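Local structure of SIR4-interacting protein SIF2 (1R5M) at residues His163-Asp168 / Thr173-Val178. The protein acts as a transcriptional corepressor subunit of the yeast Set3 complex and antagonizes telomeric silencing. Numbering follows the deposited sequence.
Sequences HIISMD and TILWNV
Trp176 NE1 donates a hydrogen bond of 2.8 Å to Ser166 OG, which lies in the indole plane. The bond is part of the structural tetrad of the third WD repeat in this beta-propeller. His148 NE2 also bonds Ser166 OG, and His148 ND1 bonds Asp168 OD2, giving the Trp-Ser-His-Asp chain of WD40 blades. Ser166 OG sits between its backbone N and carbonyl carbon (chi1 57°), which turns it to the indole edge. The two strands form an antiparallel hairpin, the middle pair of a four-stranded blade. Trp176 N to Ile164 O is 2.9 Å and almost straight; Ile164 N to Trp176 O is longer, 3.3 Å. Ser166 and Ile174 form the second such pair. A phenylalanine in place of Trp176 lacks the N-H; Ser166 OG would probably lose this partner and the tetrad its tryptophan end. Ile174 CG2 lies over one indole face, toward the rim. Ile164 CG1 meets Trp176 CD1 at 3.7 Å. The other sheet face carries Ile165, Met167, Thr173 and Leu175, packed on strand 219-223 of the next blade. There Ile165 CG2 and Thr173 CG2 touch at 3.6 Å. Met167 SD contacts Thr173 OG1 at 3.3 Å, but that hydroxyl hydrogen-bonds to Asn171 O.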
ATOM      1  N   HIS A 163      -8.185   7.453  15.080  1.00 13.97           N
ATOM      2  CA  HIS A 163      -7.040   6.659  15.507  1.00 11.57           C
ATOM      3  C   HIS A 163      -6.242   6.144  14.329  1.00 11.35           C
ATOM      4  O   HIS A 163      -6.771   5.971  13.234  1.00 11.49           O
ATOM      5  CB  HIS A 163      -7.486   5.433  16.311  1.00 13.29           C
ATOM      6  CG  HIS A 163      -8.219   5.759  17.573  1.00 15.09           C
ATOM      7  ND1 HIS A 163      -9.530   6.182  17.586  1.00 17.84           N
ATOM      8  CD2 HIS A 163      -7.821   5.723  18.866  1.00 17.44           C
ATOM      9  CE1 HIS A 163      -9.910   6.390  18.833  1.00 17.96           C
ATOM     10  NE2 HIS A 163      -8.892   6.118  19.630  1.00 17.83           N
ATOM     11  N   ILE A 164      -4.957   5.907  14.561  1.00 10.68           N
ATOM     12  CA  ILE A 164      -4.108   5.329  13.531  1.00 10.20           C
ATOM     13  C   ILE A 164      -3.239   4.279  14.195  1.00  9.94           C
ATOM     14  O   ILE A 164      -3.030   4.302  15.413  1.00 10.34           O
ATOM     15  CB  ILE A 164      -3.149   6.349  12.847  1.00 10.13           C
ATOM     16  CG1 ILE A 164      -2.204   6.972  13.874  1.00 11.20           C
ATOM     17  CG2 ILE A 164      -3.944   7.407  12.106  1.00 10.80           C
ATOM     18  CD1 ILE A 164      -1.019   7.700  13.239  1.00 12.33           C
ATOM     19  N   ILE A 165      -2.770   3.338  13.388  1.00  9.49           N
ATOM     20  CA  ILE A 165      -1.852   2.308  13.851  1.00 10.22           C
ATOM     21  C   ILE A 165      -0.622   2.556  13.000  1.00 10.53           C
ATOM     22  O   ILE A 165      -0.735   2.735  11.786  1.00 11.13           O
ATOM     23  CB  ILE A 165      -2.336   0.888  13.534  1.00 13.18           C
ATOM     24  CG1 ILE A 165      -3.657   0.608  14.237  1.00 17.80           C
ATOM     25  CG2 ILE A 165      -1.277  -0.124  13.964  1.00 15.85           C
ATOM     26  CD1 ILE A 165      -4.385  -0.565  13.646  1.00 20.92           C
ATOM     27  N   SER A 166       0.546   2.598  13.625  1.00 10.27           N
ATOM     28  CA  SER A 166       1.779   2.802  12.876  1.00  9.55           C
ATOM     29  C   SER A 166       2.754   1.707  13.267  1.00  9.98           C
ATOM     30  O   SER A 166       2.776   1.262  14.414  1.00 11.11           O
ATOM     31  CB  SER A 166       2.384   4.180  13.174  1.00  8.55           C
ATOM     32  OG  SER A 166       2.626   4.355  14.559  1.00  9.68           O
ATOM     33  N   MET A 167       3.543   1.252  12.304  1.00  9.48           N
ATOM     34  CA  MET A 167       4.523   0.212  12.579  1.00  9.59           C
ATOM     35  C   MET A 167       5.820   0.552  11.873  1.00  9.80           C
ATOM     36  O   MET A 167       5.808   1.067  10.755  1.00 11.14           O
ATOM     37  CB  MET A 167       4.018  -1.155  12.102  1.00 12.39           C
ATOM     38  CG  MET A 167       4.940  -2.309  12.497  1.00 13.00           C
ATOM     39  SD  MET A 167       4.225  -3.930  12.168  1.00 15.73           S
ATOM     40  CE  MET A 167       4.294  -3.909  10.406  1.00  9.73           C
ATOM     41  N   ASP A 168       6.940   0.289  12.541  1.00 10.33           N
ATOM     42  CA  ASP A 168       8.241   0.557  11.944  1.00 10.79           C
ATOM     43  C   ASP A 168       8.938  -0.742  11.546  1.00 12.15           C
ATOM     44  O   ASP A 168       8.406  -1.835  11.765  1.00 12.12           O
ATOM     45  CB  ASP A 168       9.133   1.397  12.884  1.00 11.74           C
ATOM     46  CG  ASP A 168       9.417   0.723  14.219  1.00 11.81           C
ATOM     47  OD1 ASP A 168       9.660  -0.503  14.250  1.00 11.10           O
ATOM     48  OD2 ASP A 168       9.423   1.440  15.246  1.00 12.44           O
ATOM     49  N   THR A 173       4.955  -1.474  17.069  1.00 12.26           N
ATOM     50  CA  THR A 173       3.659  -1.042  16.570  1.00 12.44           C
ATOM     51  C   THR A 173       2.968  -0.182  17.613  1.00 12.44           C
ATOM     52  O   THR A 173       2.901  -0.548  18.786  1.00 13.11           O
ATOM     53  CB  THR A 173       2.792  -2.261  16.230  1.00 14.24           C
ATOM     54  OG1 THR A 173       3.504  -3.095  15.306  1.00 16.93           O
ATOM     55  CG2 THR A 173       1.478  -1.831  15.601  1.00 13.83           C
ATOM     56  N   ILE A 174       2.449   0.960  17.175  1.00 11.65           N
ATOM     57  CA  ILE A 174       1.799   1.894  18.082  1.00 10.95           C
ATOM     58  C   ILE A 174       0.369   2.237  17.685  1.00 10.79           C
ATOM     59  O   ILE A 174       0.084   2.455  16.509  1.00 10.64           O
ATOM     60  CB  ILE A 174       2.589   3.224  18.142  1.00 11.22           C
ATOM     61  CG1 ILE A 174       4.042   2.959  18.542  1.00 13.08           C
ATOM     62  CG2 ILE A 174       1.915   4.193  19.104  1.00 11.74           C
ATOM     63  CD1 ILE A 174       4.205   2.338  19.908  1.00 16.46           C
ATOM     64  N   LEU A 175      -0.515   2.278  18.679  1.00 10.70           N
ATOM     65  CA  LEU A 175      -1.909   2.661  18.482  1.00 10.85           C
ATOM     66  C   LEU A 175      -1.976   4.086  19.019  1.00 11.00           C
ATOM     67  O   LEU A 175      -1.675   4.325  20.191  1.00 11.41           O
ATOM     68  CB  LEU A 175      -2.851   1.764  19.291  1.00 11.74           C
ATOM     69  CG  LEU A 175      -4.272   2.312  19.454  1.00 11.82           C
ATOM     70  CD1 LEU A 175      -4.967   2.403  18.100  1.00 13.17           C
ATOM     71  CD2 LEU A 175      -5.053   1.407  20.403  1.00 14.06           C
ATOM     72  N   TRP A 176      -2.346   5.028  18.161  1.00  9.49           N
ATOM     73  CA  TRP A 176      -2.422   6.431  18.554  1.00 10.31           C
ATOM     74  C   TRP A 176      -3.820   7.006  18.525  1.00 11.53           C
ATOM     75  O   TRP A 176      -4.661   6.585  17.735  1.00 11.19           O
ATOM     76  CB  TRP A 176      -1.636   7.334  17.594  1.00 10.26           C
ATOM     77  CG  TRP A 176      -0.202   7.030  17.349  1.00  9.63           C
ATOM     78  CD1 TRP A 176       0.312   6.118  16.470  1.00 11.09           C
ATOM     79  CD2 TRP A 176       0.913   7.709  17.923  1.00  9.99           C
ATOM     80  NE1 TRP A 176       1.683   6.196  16.456  1.00 10.37           N
ATOM     81  CE2 TRP A 176       2.080   7.166  17.342  1.00 11.10           C
ATOM     82  CE3 TRP A 176       1.041   8.732  18.875  1.00 10.70           C
ATOM     83  CZ2 TRP A 176       3.362   7.610  17.681  1.00 10.95           C
ATOM     84  CZ3 TRP A 176       2.316   9.174  19.211  1.00 11.27           C
ATOM     85  CH2 TRP A 176       3.459   8.612  18.614  1.00 11.91           C
ATOM     86  N   ASN A 177      -4.059   7.975  19.402  1.00 11.64           N
ATOM     87  CA  ASN A 177      -5.295   8.732  19.343  1.00 12.44           C
ATOM     88  C   ASN A 177      -4.656   9.840  18.503  1.00 13.03           C
ATOM     89  O   ASN A 177      -3.849  10.624  19.008  1.00 13.23           O
ATOM     90  CB  ASN A 177      -5.710   9.280  20.703  1.00 13.43           C
ATOM     91  CG  ASN A 177      -6.833  10.287  20.589  1.00 16.12           C
ATOM     92  OD1 ASN A 177      -6.829  11.122  19.687  1.00 14.23           O
ATOM     93  ND2 ASN A 177      -7.798  10.220  21.503  1.00 20.97           N
ATOM     94  N   VAL A 178      -4.971   9.873  17.214  1.00 14.52           N
ATOM     95  CA  VAL A 178      -4.358  10.829  16.303  1.00 16.52           C
ATOM     96  C   VAL A 178      -4.699  12.296  16.549  1.00 17.62           C
ATOM     97  O   VAL A 178      -3.920  13.188  16.203  1.00 18.77           O
ATOM     98  CB  VAL A 178      -4.679  10.446  14.830  1.00 18.90           C
ATOM     99  CG1 VAL A 178      -6.066  10.932  14.443  1.00 20.13           C
ATOM    100  CG2 VAL A 178      -3.613  11.001  13.903  1.00 21.04           C
TER